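Local coordinates for CheC domain protein (Shewanella loihica PV-4, PDB 3IIC), which is a CheC-like protein of the CheX family, probably a chemotaxis phosphatase acting on a phosphorylated response regulator, at residues 4-9 and 103-108. Residues are numbered along the deposited sequence; the frame is centred on the assembly and turned at random. Where two conformers were deposited one is given.
Sequences VDFINP and NLLSDK
K108 sets CG anti to the carbonyl carbon, and the chain beyond it is extended, with NZ ending at the backbone of D5. F6 holds CG anti to its own backbone N (chi1 -169°); although its CB points away from the other helix, ring atom CD2 comes within 3.8 Å of L105 CD2. NZ of K108 donates to D5 O at 2.7 Å, lying in the carbonyl plane on a lone pair, with a C=O...N angle of 129°. That oxygen would ordinarily take the N-H four residues on, but P9 has none; the lysine supplies a donor at the kink. The same NZ meets the proline ring tip to tip, 3.5 Å from P9 CG. D5 OD1 stays 4.6 Å from K108 NZ, not in contact, yet its charge probably favours the ammonium there. Deeper in, L105 crosses both P9 and F6 at about a right angle: its CD2 lies 3.7 Å from P9 CG, while CD1 sits above the phenyl plane, displaced toward the rim. An alanine at L105 would probably open a gap between F6 CD2 and P9 CG, where the leucine methyl CD2 now sits. At the exposed margin, L104 CB rests 4.0 Å from P9 CB. The contact joins the first turns of helix 4-22 to the C-terminal part of helix 84-107; the axes of 4-9 and 103-107 run roughly antiparallel, at 153°, with F6 also meeting F153 of strand 147-154 and Y110 of the loop leading to strand 113-122, edge to face in both cases.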
loop_
_atom_site.group_PDB
_atom_site.type_symbol
_atom_site.label_atom_id
_atom_site.label_comp_id
_atom_site.label_asym_id
_atom_site.label_seq_id
_atom_site.Cartn_x
_atom_site.Cartn_y
_atom_site.Cartn_z
ATOM N N VAL A 4 0.027 15.042 18.416
ATOM C CA VAL A 4 -0.244 16.111 17.434
ATOM C C VAL A 4 1.098 16.624 16.833
ATOM O O VAL A 4 1.129 17.100 15.706
ATOM C CB VAL A 4 -1.103 17.256 18.096
ATOM C CG1 VAL A 4 -1.306 18.445 17.176
ATOM C CG2 VAL A 4 -2.457 16.704 18.528
ATOM N N ASP A 5 2.195 16.511 17.598
ATOM C CA ASP A 5 3.552 16.879 17.139
ATOM C C ASP A 5 4.077 15.923 16.078
ATOM O O ASP A 5 4.944 16.300 15.293
ATOM C CB ASP A 5 4.564 16.868 18.288
ATOM C CG ASP A 5 4.175 17.790 19.408
ATOM O OD1 ASP A 5 3.825 18.952 19.118
ATOM O OD2 ASP A 5 4.206 17.350 20.572
ATOM N N PHE A 6 3.617 14.676 16.149
ATOM C CA PHE A 6 3.954 13.654 15.187
ATOM C C PHE A 6 3.075 13.771 13.934
ATOM O O PHE A 6 3.589 13.709 12.811
ATOM C CB PHE A 6 3.812 12.263 15.803
ATOM C CG PHE A 6 4.383 11.197 14.946
ATOM C CD1 PHE A 6 3.572 10.455 14.073
ATOM C CD2 PHE A 6 5.761 10.990 14.934
ATOM C CE1 PHE A 6 4.128 9.477 13.237
ATOM C CE2 PHE A 6 6.337 10.017 14.105
ATOM C CZ PHE A 6 5.513 9.259 13.248
ATOM N N ILE A 7 1.762 13.916 14.132
ATOM C CA ILE A 7 0.791 14.010 13.029
ATOM C C ILE A 7 0.926 15.286 12.192
ATOM O O ILE A 7 0.952 15.199 10.974
ATOM C CB ILE A 7 -0.681 13.909 13.531
ATOM C CG1 ILE A 7 -0.953 12.521 14.133
ATOM C CG2 ILE A 7 -1.684 14.184 12.392
ATOM C CD1 ILE A 7 -2.356 12.361 14.683
ATOM N N ASN A 8 0.996 16.447 12.844
ATOM C CA ASN A 8 1.058 17.749 12.128
ATOM C C ASN A 8 2.048 17.895 10.951
ATOM O O ASN A 8 1.652 18.438 9.937
ATOM C CB ASN A 8 1.167 18.954 13.099
ATOM C CG ASN A 8 -0.166 19.295 13.795
ATOM O OD1 ASN A 8 -1.213 18.738 13.498
ATOM N ND2 ASN A 8 -0.110 20.232 14.719
ATOM N N PRO A 9 3.319 17.441 11.098
ATOM C CA PRO A 9 4.295 17.466 9.993
ATOM C C PRO A 9 3.802 16.774 8.700
ATOM O O PRO A 9 4.066 17.279 7.626
ATOM C CB PRO A 9 5.505 16.750 10.584
ATOM C CG PRO A 9 5.455 17.163 12.034
ATOM C CD PRO A 9 3.996 17.205 12.393
ATOM N N ASN A 103 11.773 14.916 7.592
ATOM C CA ASN A 103 12.718 16.001 7.987
ATOM C C ASN A 103 12.297 16.847 9.181
ATOM O O ASN A 103 13.133 17.173 10.053
ATOM C CB ASN A 103 12.956 16.964 6.813
ATOM C CG ASN A 103 13.640 16.301 5.615
ATOM O OD1 ASN A 103 14.011 15.116 5.634
ATOM N ND2 ASN A 103 13.832 17.086 4.574
ATOM N N LEU A 104 11.032 17.280 9.170
ATOM C CA LEU A 104 10.453 18.079 10.269
ATOM C C LEU A 104 10.501 17.290 11.596
ATOM O O LEU A 104 10.850 17.840 12.667
ATOM C CB LEU A 104 9.012 18.517 9.938
ATOM C CG LEU A 104 8.750 19.679 8.941
ATOM C CD1 LEU A 104 9.750 19.769 7.768
ATOM C CD2 LEU A 104 7.300 19.623 8.422
ATOM N N LEU A 105 10.180 16.001 11.493
ATOM C CA LEU A 105 10.178 15.056 12.610
ATOM C C LEU A 105 11.576 14.668 13.126
ATOM O O LEU A 105 11.704 14.310 14.304
ATOM C CB LEU A 105 9.367 13.809 12.224
ATOM C CG LEU A 105 7.862 14.069 12.011
ATOM C CD1 LEU A 105 7.196 13.008 11.128
ATOM C CD2 LEU A 105 7.170 14.198 13.365
ATOM N N SER A 106 12.603 14.711 12.260
ATOM C CA SER A 106 13.988 14.414 12.666
ATOM C C SER A 106 14.502 15.481 13.633
ATOM O O SER A 106 15.203 15.161 14.580
ATOM C CB SER A 106 14.926 14.315 11.462
ATOM O OG SER A 106 15.058 15.565 10.813
ATOM N N ASP A 107 14.134 16.741 13.380
ATOM C CA ASP A 107 14.517 17.882 14.239
ATOM C C ASP A 107 13.894 17.753 15.630
ATOM O O ASP A 107 14.518 18.135 16.616
ATOM C CB ASP A 107 14.093 19.225 13.629
ATOM C CG ASP A 107 14.595 19.415 12.196
ATOM O OD1 ASP A 107 15.704 18.939 11.857
ATOM O OD2 ASP A 107 13.859 20.048 11.417
ATOM N N LYS A 108 12.671 17.222 15.685
ATOM C CA LYS A 108 11.958 16.949 16.935
ATOM C C LYS A 108 12.411 15.661 17.677
ATOM O O LYS A 108 11.991 15.449 18.821
ATOM C CB LYS A 108 10.436 16.881 16.706
ATOM C CG LYS A 108 9.760 18.202 16.335
ATOM C CD LYS A 108 8.233 17.976 16.239
ATOM C CE LYS A 108 7.482 19.130 15.573
ATOM N NZ LYS A 108 6.123 18.710 15.105
#